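Local coordinates for sulfate transporter 4.1, chloroplastic (Arabidopsis thaliana, PDB 7LHV), which cotransports sulfate with protons across the membrane and may play a part in regulating sulfate assimilation, at residues A490-I493 with H494-N498. Sequence-based numbering, arbitrary orientation.
Sequences AFVI and HESAN. With S1P ((2S,3R,4E)-2-amino-3-hydroxyoctadec-4-en-1-yl dihydrogen phosphate), chain F.
Ser496 N donates to Val492 O at 2.9 Å, and Ser496 OG reaches the same oxygen from the opposite face of its plane at 3.1 Å. The serine hydroxyl can bend back because OG is anti to its own carbonyl carbon (chi1 -66°). Ala490 O receives His494 N, Phe491 O receives Glu495 N, and Ile493 O receives Ala497 N. These i to i+4 bonds run along the C-terminal part of helix 477-496, whose earlier part is a predicted transmembrane segment. The chain then goes on into strand 501-504 of the mixed STAS sheet of this SLC26 transporter.

One flank of the helix end lines a lipid pocket. Ala490 CB meets the lipid hydroxyl O3 of S1P at 3.5 Å. Phe491 turns a ring face to the amine N2 of S1P, and Phe491 CE1 lies 3.6 Å from S1P O24, a phosphate oxygen. Arg460 makes a cation-pi contact with the same ring. Ile493 CD1 touches the alkyl chain at C14. His494 holds CG anti to the backbone N (chi1 -179°), which carries its imidazole toward the phosphate end of S1P. O24 sits over the centre of one ring face, and His494 NE2 is 3.6 Å from S1P O25. Trp199 of the second subunit meets this ring edge-to-face. An alanine at His494 would probably open a gap beside the phosphate and take from Trp199 of the second subunit its edge-to-face partner.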
loop_
_atom_site.group_PDB
_atom_site.type_symbol
_atom_site.label_atom_id
_atom_site.label_comp_id
_atom_site.label_asym_id
_atom_site.label_seq_id
_atom_site.Cartn_x
_atom_site.Cartn_y
_atom_site.Cartn_z
ATOM N N ALA A 490 0.669 -3.036 5.239
ATOM C CA ALA A 490 0.064 -2.640 6.503
ATOM C C ALA A 490 1.097 -2.021 7.427
ATOM O O ALA A 490 0.824 -1.014 8.086
ATOM C CB ALA A 490 -0.599 -3.842 7.169
ATOM N N PHE A 491 2.296 -2.599 7.481
ATOM C CA PHE A 491 3.321 -2.055 8.367
ATOM C C PHE A 491 3.882 -0.742 7.833
ATOM O O PHE A 491 4.198 0.166 8.613
ATOM C CB PHE A 491 4.418 -3.091 8.582
ATOM C CG PHE A 491 4.103 -4.061 9.679
ATOM C CD1 PHE A 491 4.066 -3.645 10.996
ATOM C CD2 PHE A 491 3.806 -5.378 9.390
ATOM C CE1 PHE A 491 3.760 -4.532 12.004
ATOM C CE2 PHE A 491 3.499 -6.268 10.394
ATOM C CZ PHE A 491 3.478 -5.844 11.702
ATOM N N VAL A 492 3.993 -0.607 6.509
ATOM C CA VAL A 492 4.404 0.671 5.928
ATOM C C VAL A 492 3.389 1.756 6.264
ATOM O O VAL A 492 3.754 2.875 6.651
ATOM C CB VAL A 492 4.595 0.528 4.407
ATOM C CG1 VAL A 492 4.566 1.887 3.737
ATOM C CG2 VAL A 492 5.896 -0.181 4.104
ATOM N N ILE A 493 2.101 1.442 6.130
ATOM C CA ILE A 493 1.050 2.410 6.423
ATOM C C ILE A 493 1.026 2.743 7.909
ATOM O O ILE A 493 0.821 3.898 8.294
ATOM C CB ILE A 493 -0.307 1.879 5.930
ATOM C CG1 ILE A 493 -0.347 1.887 4.403
ATOM C CG2 ILE A 493 -1.446 2.703 6.494
ATOM C CD1 ILE A 493 -1.484 1.094 3.826
ATOM N N HIS A 494 1.232 1.743 8.767
ATOM C CA HIS A 494 1.278 1.999 10.201
ATOM C C HIS A 494 2.438 2.915 10.563
ATOM O O HIS A 494 2.294 3.805 11.405
ATOM C CB HIS A 494 1.380 0.684 10.968
ATOM C CG HIS A 494 1.402 0.857 12.455
ATOM N ND1 HIS A 494 2.573 0.932 13.177
ATOM C CD2 HIS A 494 0.397 0.965 13.354
ATOM C CE1 HIS A 494 2.287 1.081 14.457
ATOM N NE2 HIS A 494 0.976 1.103 14.593
ATOM N N GLU A 495 3.604 2.702 9.951
ATOM C CA GLU A 495 4.734 3.585 10.220
ATOM C C GLU A 495 4.472 4.995 9.711
ATOM O O GLU A 495 4.802 5.975 10.389
ATOM C CB GLU A 495 6.008 3.024 9.596
ATOM C CG GLU A 495 7.234 3.873 9.872
ATOM C CD GLU A 495 7.596 3.904 11.343
ATOM O OE1 GLU A 495 7.259 2.940 12.061
ATOM O OE2 GLU A 495 8.211 4.896 11.785
ATOM N N SER A 496 3.886 5.121 8.520
ATOM C CA SER A 496 3.623 6.446 7.966
ATOM C C SER A 496 2.581 7.195 8.787
ATOM O O SER A 496 2.670 8.415 8.949
ATOM C CB SER A 496 3.175 6.333 6.510
ATOM O OG SER A 496 4.220 5.838 5.692
ATOM N N ALA A 497 1.594 6.480 9.317
ATOM C CA ALA A 497 0.458 7.085 9.995
ATOM C C ALA A 497 0.705 7.374 11.467
ATOM O O ALA A 497 -0.193 7.895 12.135
ATOM C CB ALA A 497 -0.771 6.182 9.856
ATOM N N ASN A 498 1.881 7.054 12.000
ATOM C CA ASN A 498 2.204 7.313 13.404
ATOM C C ASN A 498 3.547 8.023 13.500
ATOM O O ASN A 498 4.533 7.449 13.976
ATOM C CB ASN A 498 2.214 6.015 14.210
ATOM C CG ASN A 498 0.848 5.377 14.302
ATOM O OD1 ASN A 498 -0.167 6.064 14.392
ATOM N ND2 ASN A 498 0.814 4.053 14.283
HETATM C C1 S1P F . -1.420 -5.110 13.948
HETATM O O1 S1P F . -1.082 -3.760 14.324
HETATM C C2 S1P F . -0.765 -5.226 12.595
HETATM N N2 S1P F . -0.414 -3.890 12.125
HETATM C C3 S1P F . -1.655 -5.818 11.501
HETATM O O3 S1P F . -1.445 -4.975 10.375
HETATM C C4 S1P F . -3.103 -5.839 11.855
HETATM C C5 S1P F . -4.057 -6.378 11.122
HETATM C C6 S1P F . -3.980 -7.081 9.812
HETATM C C7 S1P F . -3.951 -6.185 8.592
HETATM C C8 S1P F . -3.021 -6.704 7.532
HETATM C C9 S1P F . -3.657 -6.860 6.173
HETATM C C10 S1P F . -3.703 -5.576 5.382
HETATM C C11 S1P F . -4.140 -5.744 3.946
HETATM C C12 S1P F . -3.883 -4.525 3.085
HETATM C C13 S1P F . -3.113 -3.437 3.782
HETATM C C14 S1P F . -3.338 -2.062 3.212
HETATM C C15 S1P F . -4.114 -2.053 1.921
HETATM C C16 S1P F . -5.248 -1.045 1.882
HETATM P P22 S1P F . 0.170 -3.287 15.187
HETATM O O23 S1P F . 0.586 -4.422 16.093
HETATM O O24 S1P F . 1.277 -3.037 14.213
HETATM O O25 S1P F . -0.186 -2.083 15.918
#